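Local coordinates for protein sulfur oxygenase/reductase (Halothiobacillus neapolitanus, PDB 6QPA) that probably catalyses the oxygen-dependent oxidation and reduction of elemental sulfur at a mononuclear iron site, as a 24-subunit assembly, at residues A[125-130]-A[192-197]; A[158-163]-A[254-259]; A[211-216]-A[230-235]. One frame throughout, in Å; residues are numbered along the deposited sequence.

Interaction 1. Residues A[125-130]-A[192-197]; sequences DLPQIM and GMVGWM
Asp125 lays its CB over one face of the Trp196 indole, and a water ties the polar ends of the same two side chains together. This is the end of an antiparallel pairing in the antiparallel sheet of the sulfur oxygenase reductase fold. Strand 110-125 meets strand 193-204 here, next to a classic beta bulge at Val194 and Gly195, which both face Glu258. Asp125 and Trp196 form a hydrogen-bonded pair. Asp125 N donates to Trp196 O at 2.9 Å, and Trp196 N returns a bond to Asp125 O at 3.0 Å. In the second bond the donor stands well above the carbonyl plane of Asp125.

The CH-pi contact runs from Asp125 CB to the five-membered ring of Trp196, 3.9 Å from its centroid. Trp196 CG sits between the backbone N and the carbonyl carbon (chi1 58°), which sets the indole against Asp125. Asp125 OD2 also makes a salt bridge with Lys187 of helix 172-189.

Beyond the bridge the chain turns off the sheet. Leu126 CD1 reaches Met197 SD at 3.9 Å, their side chains crossing obliquely. The Pro127 ring crosses Val194 at about a right angle, with CG 3.9 Å from Val194 CG1. Asp125 O lies 3.2 Å from Gly195 CA, so the two chains run close at this glycine. Val194 also packs on Thr133 of a second subunit. The bridging water lies in the plane of the indole, accepts from Trp196 NE1 and donates to Asp125 OD2 at 2.7 Å.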
loop_
_atom_site.group_PDB
_atom_site.type_symbol
_atom_site.label_atom_id
_atom_site.label_comp_id
_atom_site.label_asym_id
_atom_site.label_seq_id
_atom_site.Cartn_x
_atom_site.Cartn_y
_atom_site.Cartn_z
ATOM N N ASP A 125 -44.461 -34.867 32.133
ATOM C CA ASP A 125 -43.611 -34.782 33.315
ATOM C C ASP A 125 -42.731 -33.557 33.063
ATOM O O ASP A 125 -41.578 -33.669 32.624
ATOM C CB ASP A 125 -42.793 -36.053 33.539
ATOM C CG ASP A 125 -41.967 -35.991 34.813
ATOM O OD1 ASP A 125 -42.040 -34.980 35.543
ATOM O OD2 ASP A 125 -41.207 -36.941 35.064
ATOM N N LEU A 126 -43.312 -32.380 33.286
ATOM C CA LEU A 126 -42.682 -31.098 32.989
ATOM C C LEU A 126 -42.469 -30.341 34.287
ATOM O O LEU A 126 -43.453 -30.015 34.966
ATOM C CB LEU A 126 -43.544 -30.255 32.068
ATOM C CG LEU A 126 -43.337 -30.272 30.566
ATOM C CD1 LEU A 126 -44.172 -29.136 29.956
ATOM C CD2 LEU A 126 -41.859 -30.139 30.208
ATOM N N PRO A 127 -41.239 -30.005 34.653
ATOM C CA PRO A 127 -41.012 -29.206 35.863
ATOM C C PRO A 127 -41.342 -27.732 35.646
ATOM O O PRO A 127 -41.393 -27.234 34.518
ATOM C CB PRO A 127 -39.509 -29.369 36.127
ATOM C CG PRO A 127 -38.904 -29.744 34.807
ATOM C CD PRO A 127 -40.010 -30.236 33.875
ATOM N N GLN A 128 -41.531 -27.031 36.767
ATOM C CA GLN A 128 -41.635 -25.570 36.754
ATOM C C GLN A 128 -40.325 -24.937 36.293
ATOM O O GLN A 128 -39.230 -25.430 36.587
ATOM C CB GLN A 128 -42.005 -25.041 38.152
ATOM C CG GLN A 128 -43.379 -25.502 38.649
ATOM C CD GLN A 128 -43.713 -25.015 40.066
ATOM O OE1 GLN A 128 -42.932 -24.297 40.693
ATOM N NE2 GLN A 128 -44.849 -25.467 40.592
ATOM N N ILE A 129 -40.427 -23.821 35.580
ATOM C CA ILE A 129 -39.188 -23.171 35.169
ATOM C C ILE A 129 -38.667 -22.303 36.312
ATOM O O ILE A 129 -39.412 -21.873 37.197
ATOM C CB ILE A 129 -39.347 -22.366 33.864
ATOM C CG1 ILE A 129 -40.343 -21.232 34.019
ATOM C CG2 ILE A 129 -39.764 -23.303 32.710
ATOM C CD1 ILE A 129 -40.377 -20.347 32.776
ATOM N N MET A 130 -37.357 -22.100 36.340
ATOM C CA MET A 130 -36.727 -21.350 37.422
ATOM C C MET A 130 -35.394 -20.830 36.922
ATOM O O MET A 130 -35.013 -21.039 35.768
ATOM C CB MET A 130 -36.533 -22.210 38.674
ATOM C CG MET A 130 -35.652 -23.439 38.410
ATOM S SD MET A 130 -35.416 -24.507 39.859
ATOM C CE MET A 130 -36.952 -25.416 39.875
ATOM N N GLY A 192 -29.192 -34.953 31.576
ATOM C CA GLY A 192 -29.647 -33.684 31.037
ATOM C C GLY A 192 -31.083 -33.654 30.581
ATOM O O GLY A 192 -31.495 -32.665 29.962
ATOM N N MET A 193 -31.853 -34.709 30.856
ATOM C CA MET A 193 -33.266 -34.776 30.479
ATOM C C MET A 193 -34.095 -33.973 31.470
ATOM O O MET A 193 -34.285 -34.396 32.609
ATOM C CB MET A 193 -33.708 -36.234 30.474
ATOM C CG MET A 193 -34.590 -36.628 29.336
ATOM S SD MET A 193 -36.261 -36.156 29.704
ATOM C CE MET A 193 -37.130 -37.352 28.662
ATOM N N VAL A 194 -34.647 -32.853 31.023
ATOM C CA VAL A 194 -35.327 -31.941 31.933
ATOM C C VAL A 194 -36.803 -32.288 32.088
ATOM O O VAL A 194 -37.339 -32.273 33.201
ATOM C CB VAL A 194 -35.139 -30.497 31.435
ATOM C CG1 VAL A 194 -36.039 -29.566 32.229
ATOM C CG2 VAL A 194 -33.665 -30.093 31.567
ATOM N N GLY A 195 -37.480 -32.632 31.000
ATOM C CA GLY A 195 -38.899 -32.928 31.103
ATOM C C GLY A 195 -39.484 -33.270 29.753
ATOM O O GLY A 195 -38.804 -33.233 28.728
ATOM N N TRP A 196 -40.770 -33.620 29.760
ATOM C CA TRP A 196 -41.388 -34.017 28.506
ATOM C C TRP A 196 -42.898 -33.856 28.577
ATOM O O TRP A 196 -43.499 -33.777 29.650
ATOM C CB TRP A 196 -41.020 -35.460 28.133
ATOM C CG TRP A 196 -41.409 -36.479 29.167
ATOM C CD1 TRP A 196 -40.619 -36.998 30.160
ATOM C CD2 TRP A 196 -42.695 -37.104 29.308
ATOM N NE1 TRP A 196 -41.334 -37.920 30.905
ATOM C CE2 TRP A 196 -42.608 -38.004 30.397
ATOM C CE3 TRP A 196 -43.902 -37.007 28.602
ATOM C CZ2 TRP A 196 -43.690 -38.791 30.805
ATOM C CZ3 TRP A 196 -44.988 -37.789 29.017
ATOM C CH2 TRP A 196 -44.872 -38.672 30.108
ATOM N N MET A 197 -43.508 -33.910 27.400
ATOM C CA MET A 197 -44.949 -33.763 27.250
ATOM C C MET A 197 -45.347 -34.425 25.937
ATOM O O MET A 197 -44.642 -34.285 24.934
ATOM C CB MET A 197 -45.319 -32.264 27.291
ATOM C CG MET A 197 -46.721 -31.869 26.997
ATOM S SD MET A 197 -46.984 -30.118 27.447
ATOM C CE MET A 197 -45.850 -29.279 26.331
HETATM O O HOH W 1 -41.057 -39.184 33.525
#

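Interaction 2. Residues A[158-163]-A[254-259]; sequences RTVVIG and LVHIEW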
loop_
_atom_site.group_PDB
_atom_site.type_symbol
_atom_site.label_atom_id
_atom_site.label_comp_id
_atom_site.label_asym_id
_atom_site.label_seq_id
_atom_site.Cartn_x
_atom_site.Cartn_y
_atom_site.Cartn_z
ATOM N N ARG A 158 -32.478 -23.161 27.990
ATOM C CA ARG A 158 -32.379 -24.603 27.787
ATOM C C ARG A 158 -32.851 -24.891 26.370
ATOM O O ARG A 158 -33.162 -23.978 25.603
ATOM C CB ARG A 158 -33.170 -25.385 28.847
ATOM C CG ARG A 158 -34.695 -25.263 28.739
ATOM C CD ARG A 158 -35.411 -25.609 30.029
ATOM N NE ARG A 158 -36.863 -25.577 29.821
ATOM C CZ ARG A 158 -37.584 -24.456 29.763
ATOM N NH1 ARG A 158 -36.999 -23.265 29.941
ATOM N NH2 ARG A 158 -38.892 -24.526 29.538
ATOM N N THR A 159 -32.888 -26.168 26.020
ATOM C CA THR A 159 -33.235 -26.589 24.675
ATOM C C THR A 159 -34.590 -27.284 24.708
ATOM O O THR A 159 -34.866 -28.090 25.606
ATOM C CB THR A 159 -32.155 -27.515 24.108
ATOM O OG1 THR A 159 -30.954 -26.769 23.942
ATOM C CG2 THR A 159 -32.593 -28.111 22.739
ATOM N N VAL A 160 -35.455 -26.933 23.766
ATOM C CA VAL A 160 -36.720 -27.632 23.588
ATOM C C VAL A 160 -36.673 -28.343 22.248
ATOM O O VAL A 160 -36.331 -27.745 21.218
ATOM C CB VAL A 160 -37.935 -26.693 23.703
ATOM C CG1 VAL A 160 -39.239 -27.453 23.374
ATOM C CG2 VAL A 160 -38.012 -26.114 25.120
ATOM N N VAL A 161 -36.992 -29.623 22.271
ATOM C CA VAL A 161 -37.025 -30.451 21.081
ATOM C C VAL A 161 -38.462 -30.907 20.866
ATOM O O VAL A 161 -39.154 -31.243 21.833
ATOM C CB VAL A 161 -36.055 -31.631 21.276
ATOM C CG1 VAL A 161 -36.471 -32.782 20.489
ATOM C CG2 VAL A 161 -34.627 -31.188 20.925
ATOM N N ILE A 162 -38.927 -30.886 19.618
ATOM C CA ILE A 162 -40.280 -31.345 19.291
ATOM C C ILE A 162 -40.185 -32.445 18.240
ATOM O O ILE A 162 -39.673 -32.211 17.134
ATOM C CB ILE A 162 -41.178 -30.207 18.788
ATOM C CG1 ILE A 162 -41.249 -29.081 19.831
ATOM C CG2 ILE A 162 -42.588 -30.760 18.486
ATOM C CD1 ILE A 162 -42.102 -27.887 19.381
ATOM N N GLY A 163 -40.668 -33.635 18.585
ATOM C CA GLY A 163 -40.691 -34.760 17.674
ATOM C C GLY A 163 -42.050 -34.918 17.017
ATOM O O GLY A 163 -43.056 -35.124 17.693
ATOM N N LEU A 254 -47.143 -34.459 18.774
ATOM C CA LEU A 254 -45.897 -33.737 18.997
ATOM C C LEU A 254 -45.326 -34.161 20.335
ATOM O O LEU A 254 -45.989 -34.015 21.368
ATOM C CB LEU A 254 -46.110 -32.231 18.984
ATOM C CG LEU A 254 -46.609 -31.740 17.640
ATOM C CD1 LEU A 254 -46.682 -30.210 17.640
ATOM C CD2 LEU A 254 -45.656 -32.246 16.573
ATOM N N VAL A 255 -44.100 -34.672 20.320
ATOM C CA VAL A 255 -43.427 -35.092 21.539
ATOM C C VAL A 255 -42.468 -33.978 21.948
ATOM O O VAL A 255 -41.432 -33.764 21.312
ATOM C CB VAL A 255 -42.715 -36.435 21.341
ATOM C CG1 VAL A 255 -41.886 -36.784 22.584
ATOM C CG2 VAL A 255 -43.755 -37.531 21.035
ATOM N N HIS A 256 -42.803 -33.285 23.033
ATOM C CA HIS A 256 -42.064 -32.115 23.508
ATOM C C HIS A 256 -41.084 -32.578 24.583
ATOM O O HIS A 256 -41.505 -33.146 25.592
ATOM C CB HIS A 256 -43.067 -31.087 24.035
ATOM C CG HIS A 256 -42.474 -29.932 24.789
ATOM N ND1 HIS A 256 -42.664 -28.625 24.400
ATOM C CD2 HIS A 256 -41.795 -29.878 25.959
ATOM C CE1 HIS A 256 -42.088 -27.816 25.270
ATOM N NE2 HIS A 256 -41.561 -28.551 26.232
ATOM N N ILE A 257 -39.783 -32.408 24.340
ATOM C CA ILE A 257 -38.760 -32.832 25.297
ATOM C C ILE A 257 -37.813 -31.676 25.576
ATOM O O ILE A 257 -37.248 -31.085 24.649
ATOM C CB ILE A 257 -37.959 -34.049 24.802
ATOM C CG1 ILE A 257 -38.894 -35.105 24.190
ATOM C CG2 ILE A 257 -37.167 -34.634 25.966
ATOM C CD1 ILE A 257 -38.165 -36.248 23.544
ATOM N N GLU A 258 -37.587 -31.405 26.855
ATOM C CA GLU A 258 -36.686 -30.350 27.274
ATOM C C GLU A 258 -35.383 -30.962 27.756
ATOM O O GLU A 258 -35.372 -32.024 28.396
ATOM C CB GLU A 258 -37.321 -29.483 28.364
ATOM C CG GLU A 258 -38.671 -28.989 27.918
ATOM C CD GLU A 258 -39.250 -27.850 28.737
ATOM O OE1 GLU A 258 -40.235 -27.274 28.247
ATOM O OE2 GLU A 258 -38.752 -27.525 29.837
ATOM N N TRP A 259 -34.287 -30.302 27.396
ATOM C CA TRP A 259 -32.941 -30.780 27.658
ATOM C C TRP A 259 -32.090 -29.618 28.145
ATOM O O TRP A 259 -32.353 -28.454 27.823
ATOM C CB TRP A 259 -32.299 -31.376 26.398
ATOM C CG TRP A 259 -33.008 -32.559 25.825
ATOM C CD1 TRP A 259 -33.978 -32.548 24.867
ATOM C CD2 TRP A 259 -32.788 -33.936 26.155
ATOM N NE1 TRP A 259 -34.378 -33.828 24.577
ATOM C CE2 TRP A 259 -33.664 -34.703 25.355
ATOM C CE3 TRP A 259 -31.954 -34.594 27.061
ATOM C CZ2 TRP A 259 -33.725 -36.110 25.430
ATOM C CZ3 TRP A 259 -32.007 -36.004 27.127
ATOM C CH2 TRP A 259 -32.883 -36.738 26.308
#
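Arg158 and Glu258 meet in a buried salt bridge beside the Thr159-Trp259 pair of two neighbouring strands. Arg158 CG is held between the backbone N and the carbonyl carbon (chi1 70°), and the chain is extended from CG to NE. NE donates to Glu258 OE2 at 2.7 Å. The oxygen lies close to the guanidinium plane, yet NE meets it from above the carboxylate plane; the two planes are 53° apart. Arg158 NH2 adds weak bonds to both oxygens. Glu258 has CG anti to its carbonyl carbon and is extended beyond CG. Its OE1 accepts from His256 NE2 at 2.7 Å, through the anti lone pair and in the plane of the imidazole. Arg309 forms a second salt bridge with OE1, and Arg158 NH2 also pairs with Glu304. The positive charges of Arg158 and Arg309 would be expected to favour an ionised Glu258.

Strands 159-167 and 251-259 run antiparallel in the antiparallel sheet of this fold, which belongs to the dimeric alpha-beta barrel clan. Six backbone bonds join Thr159 with Trp259, Val161 with Ile257, and Gly163 with Val255. The intervening non-hydrogen-bonded pairs, Val160 with Glu258 and Ile162 with His256, put their side chains on the salt-bridge face. There Val160 CG1 rests over one face of the His256 ring, 3.8 Å from its centroid and offset toward the rim. Tyr79 OH bonds to His256 ND1, so both ring nitrogens have partners.

Ile162 CG2 touches Leu254 CB at 3.8 Å. On the opposite sheet face Val161 CG2 approaches Trp259 CD1 obliquely at 4.2 Å, and helix 262-269 packs on both residues. Trp259 NE1 is buried with no polar partner in the model.

Interaction 3. Residues A[211-216]-A[230-235]; sequences QLDPEG and EYNTNY
Asp213 and Asn232 cross their side chains at about a right angle, with the carboxylate and amide planes 33° apart. They meet by packing rather than by a side-chain hydrogen bond: Asp213 OD1 is 3.5 Å from Asn232 CB, and Asn232 ND2 stays 3.9 Å from Asp213 OD2. Asn232 OD1 accepts a weak bond from Thr233 N.

Asp213 is the N-cap of helix 214-220. Its CG lies between the backbone N and the carbonyl carbon (chi1 70°), and both carboxylate oxygens accept weak bonds from Gly216 N. A water donates to Asp213 OD1 at 2.6 Å and to Glu230 O, joining the cap to the backbone of Glu230. The direct backbone bond, Asp213 N to Asn232 O, is weak at 3.4 Å. The same carbonyl oxygen is touched by Leu212 CD2 at 3.5 Å.

Thr233 comes up against Gln211 O with CB and CG2. Its OG1 makes an ST turn by accepting from Tyr235 N, and also bonds to Gly236 O. Asn234 OD1 lies 3.5 Å from Pro214 CD. Asn234 ND2 donates to Leu287 O and Leu290 O of a third subunit. Gln211 OE1 likewise accepts from Gly293 N of that subunit, so both segments take part in the interface.

A second water donates to Gln211 O and accepts from Asn234 N at 2.7 Å. With one weak direct bond and two water bridges, the segments are joined largely through solvent and van der Waals contact. The negative charge of Asp213 at the helix N-terminus would probably be favoured by the helix dipole.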
loop_
_atom_site.group_PDB
_atom_site.type_symbol
_atom_site.label_atom_id
_atom_site.label_comp_id
_atom_site.label_asym_id
_atom_site.label_seq_id
_atom_site.Cartn_x
_atom_site.Cartn_y
_atom_site.Cartn_z
ATOM N N GLN A 211 -57.141 -18.158 8.369
ATOM C CA GLN A 211 -57.950 -18.790 7.326
ATOM C C GLN A 211 -59.342 -18.169 7.384
ATOM O O GLN A 211 -60.238 -18.683 8.049
ATOM C CB GLN A 211 -57.990 -20.308 7.508
ATOM C CG GLN A 211 -56.646 -20.992 7.262
ATOM C CD GLN A 211 -56.183 -20.977 5.793
ATOM O OE1 GLN A 211 -55.027 -21.283 5.507
ATOM N NE2 GLN A 211 -57.083 -20.645 4.867
ATOM N N LEU A 212 -59.515 -17.040 6.689
ATOM C CA LEU A 212 -60.773 -16.301 6.718
ATOM C C LEU A 212 -61.712 -16.767 5.602
ATOM O O LEU A 212 -61.366 -17.617 4.776
ATOM C CB LEU A 212 -60.511 -14.799 6.626
ATOM C CG LEU A 212 -59.515 -14.243 7.648
ATOM C CD1 LEU A 212 -59.330 -12.744 7.477
ATOM C CD2 LEU A 212 -60.010 -14.544 9.034
ATOM N N ASP A 213 -62.942 -16.226 5.601
ATOM C CA ASP A 213 -63.841 -16.388 4.470
ATOM C C ASP A 213 -63.230 -15.678 3.258
ATOM O O ASP A 213 -62.301 -14.872 3.410
ATOM C CB ASP A 213 -65.213 -15.801 4.807
ATOM C CG ASP A 213 -65.173 -14.302 4.892
ATOM O OD1 ASP A 213 -64.418 -13.793 5.739
ATOM O OD2 ASP A 213 -65.874 -13.634 4.109
ATOM N N PRO A 214 -63.727 -15.957 2.040
ATOM C CA PRO A 214 -63.080 -15.371 0.850
ATOM C C PRO A 214 -63.046 -13.853 0.848
ATOM O O PRO A 214 -62.027 -13.264 0.453
ATOM C CB PRO A 214 -63.926 -15.921 -0.310
ATOM C CG PRO A 214 -64.463 -17.193 0.201
ATOM C CD PRO A 214 -64.766 -16.931 1.661
ATOM N N GLU A 215 -64.134 -13.191 1.256
ATOM C CA GLU A 215 -64.113 -11.731 1.264
ATOM C C GLU A 215 -63.119 -11.202 2.289
ATOM O O GLU A 215 -62.411 -10.227 2.022
ATOM C CB GLU A 215 -65.511 -11.169 1.526
ATOM C CG GLU A 215 -66.438 -11.217 0.318
ATOM C CD GLU A 215 -65.922 -10.358 -0.841
ATOM O OE1 GLU A 215 -65.241 -9.338 -0.581
ATOM O OE2 GLU A 215 -66.190 -10.707 -2.013
ATOM N N GLY A 216 -63.049 -11.848 3.454
ATOM C CA GLY A 216 -62.054 -11.485 4.449
ATOM C C GLY A 216 -60.627 -11.665 3.966
ATOM O O GLY A 216 -59.734 -10.897 4.338
ATOM N N GLU A 230 -63.828 -8.187 8.563
ATOM C CA GLU A 230 -64.777 -8.690 9.552
ATOM C C GLU A 230 -64.364 -10.072 10.055
ATOM O O GLU A 230 -63.818 -10.889 9.312
ATOM C CB GLU A 230 -66.187 -8.753 8.958
ATOM C CG GLU A 230 -66.795 -7.399 8.649
ATOM C CD GLU A 230 -66.820 -6.489 9.868
ATOM O OE1 GLU A 230 -66.084 -5.478 9.874
ATOM O OE2 GLU A 230 -67.550 -6.804 10.835
ATOM N N TYR A 231 -64.622 -10.325 11.334
ATOM C CA TYR A 231 -64.407 -11.644 11.908
ATOM C C TYR A 231 -65.329 -12.649 11.220
ATOM O O TYR A 231 -66.547 -12.622 11.422
ATOM C CB TYR A 231 -64.645 -11.576 13.420
ATOM C CG TYR A 231 -64.497 -12.875 14.169
ATOM C CD1 TYR A 231 -65.570 -13.748 14.302
ATOM C CD2 TYR A 231 -63.271 -13.237 14.750
ATOM C CE1 TYR A 231 -65.431 -14.967 15.000
ATOM C CE2 TYR A 231 -63.131 -14.429 15.447
ATOM C CZ TYR A 231 -64.220 -15.295 15.562
ATOM O OH TYR A 231 -64.087 -16.483 16.244
ATOM N N ASN A 232 -64.763 -13.535 10.404
ATOM C CA ASN A 232 -65.561 -14.506 9.670
ATOM C C ASN A 232 -64.632 -15.544 9.053
ATOM O O ASN A 232 -63.456 -15.268 8.797
ATOM C CB ASN A 232 -66.424 -13.830 8.604
ATOM C CG ASN A 232 -67.616 -14.707 8.162
ATOM O OD1 ASN A 232 -67.921 -15.720 8.770
ATOM N ND2 ASN A 232 -68.281 -14.299 7.106
ATOM N N THR A 233 -65.154 -16.760 8.883
ATOM C CA THR A 233 -64.367 -17.871 8.352
ATOM C C THR A 233 -65.263 -18.704 7.445
ATOM O O THR A 233 -66.464 -18.456 7.340
ATOM C CB THR A 233 -63.790 -18.764 9.468
ATOM O OG1 THR A 233 -64.862 -19.442 10.125
ATOM C CG2 THR A 233 -63.002 -17.970 10.506
ATOM N N ASN A 234 -64.684 -19.730 6.814
ATOM C CA ASN A 234 -65.515 -20.678 6.078
ATOM C C ASN A 234 -66.388 -21.511 7.012
ATOM O O ASN A 234 -67.220 -22.286 6.540
ATOM C CB ASN A 234 -64.638 -21.582 5.197
ATOM C CG ASN A 234 -64.086 -20.854 3.969
ATOM O OD1 ASN A 234 -64.662 -19.861 3.515
ATOM N ND2 ASN A 234 -62.957 -21.333 3.441
ATOM N N TYR A 235 -66.222 -21.353 8.322
ATOM C CA TYR A 235 -67.069 -21.986 9.323
ATOM C C TYR A 235 -68.005 -20.988 10.006
ATOM O O TYR A 235 -68.484 -21.251 11.115
ATOM C CB TYR A 235 -66.177 -22.696 10.344
ATOM C CG TYR A 235 -65.468 -23.897 9.763
ATOM C CD1 TYR A 235 -66.126 -25.137 9.630
ATOM C CD2 TYR A 235 -64.180 -23.779 9.259
ATOM C CE1 TYR A 235 -65.472 -26.242 9.070
ATOM C CE2 TYR A 235 -63.524 -24.859 8.694
ATOM C CZ TYR A 235 -64.167 -26.083 8.601
ATOM O OH TYR A 235 -63.485 -27.125 8.032
HETATM O O HOH W 2 -62.115 -20.327 7.231
HETATM O O HOH W 3 -64.807 -11.427 6.667
#

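Interactions 1 and 2 share one sheet and touch, with centres 9 Å apart. Strand 193-204 is the neighbour of strand 251-259, and Met197 N to His256 O and Val194 N to Glu258 O, both 2.8 Å, are probable hydrogen bonds between them. Met193 also packs on Trp259. Interaction 3 stands apart, its nearest atoms about 17 Å from interaction 2 and about 23 Å from interaction 1. Its Leu212 side chain is about 9 Å from that of His92 and about 12 Å from the iron, which is bound by His88, His92 and Glu116. In interaction 2 the Leu254 side chain is about 11 Å from that of Glu116. Interaction 1 lies away from the iron site.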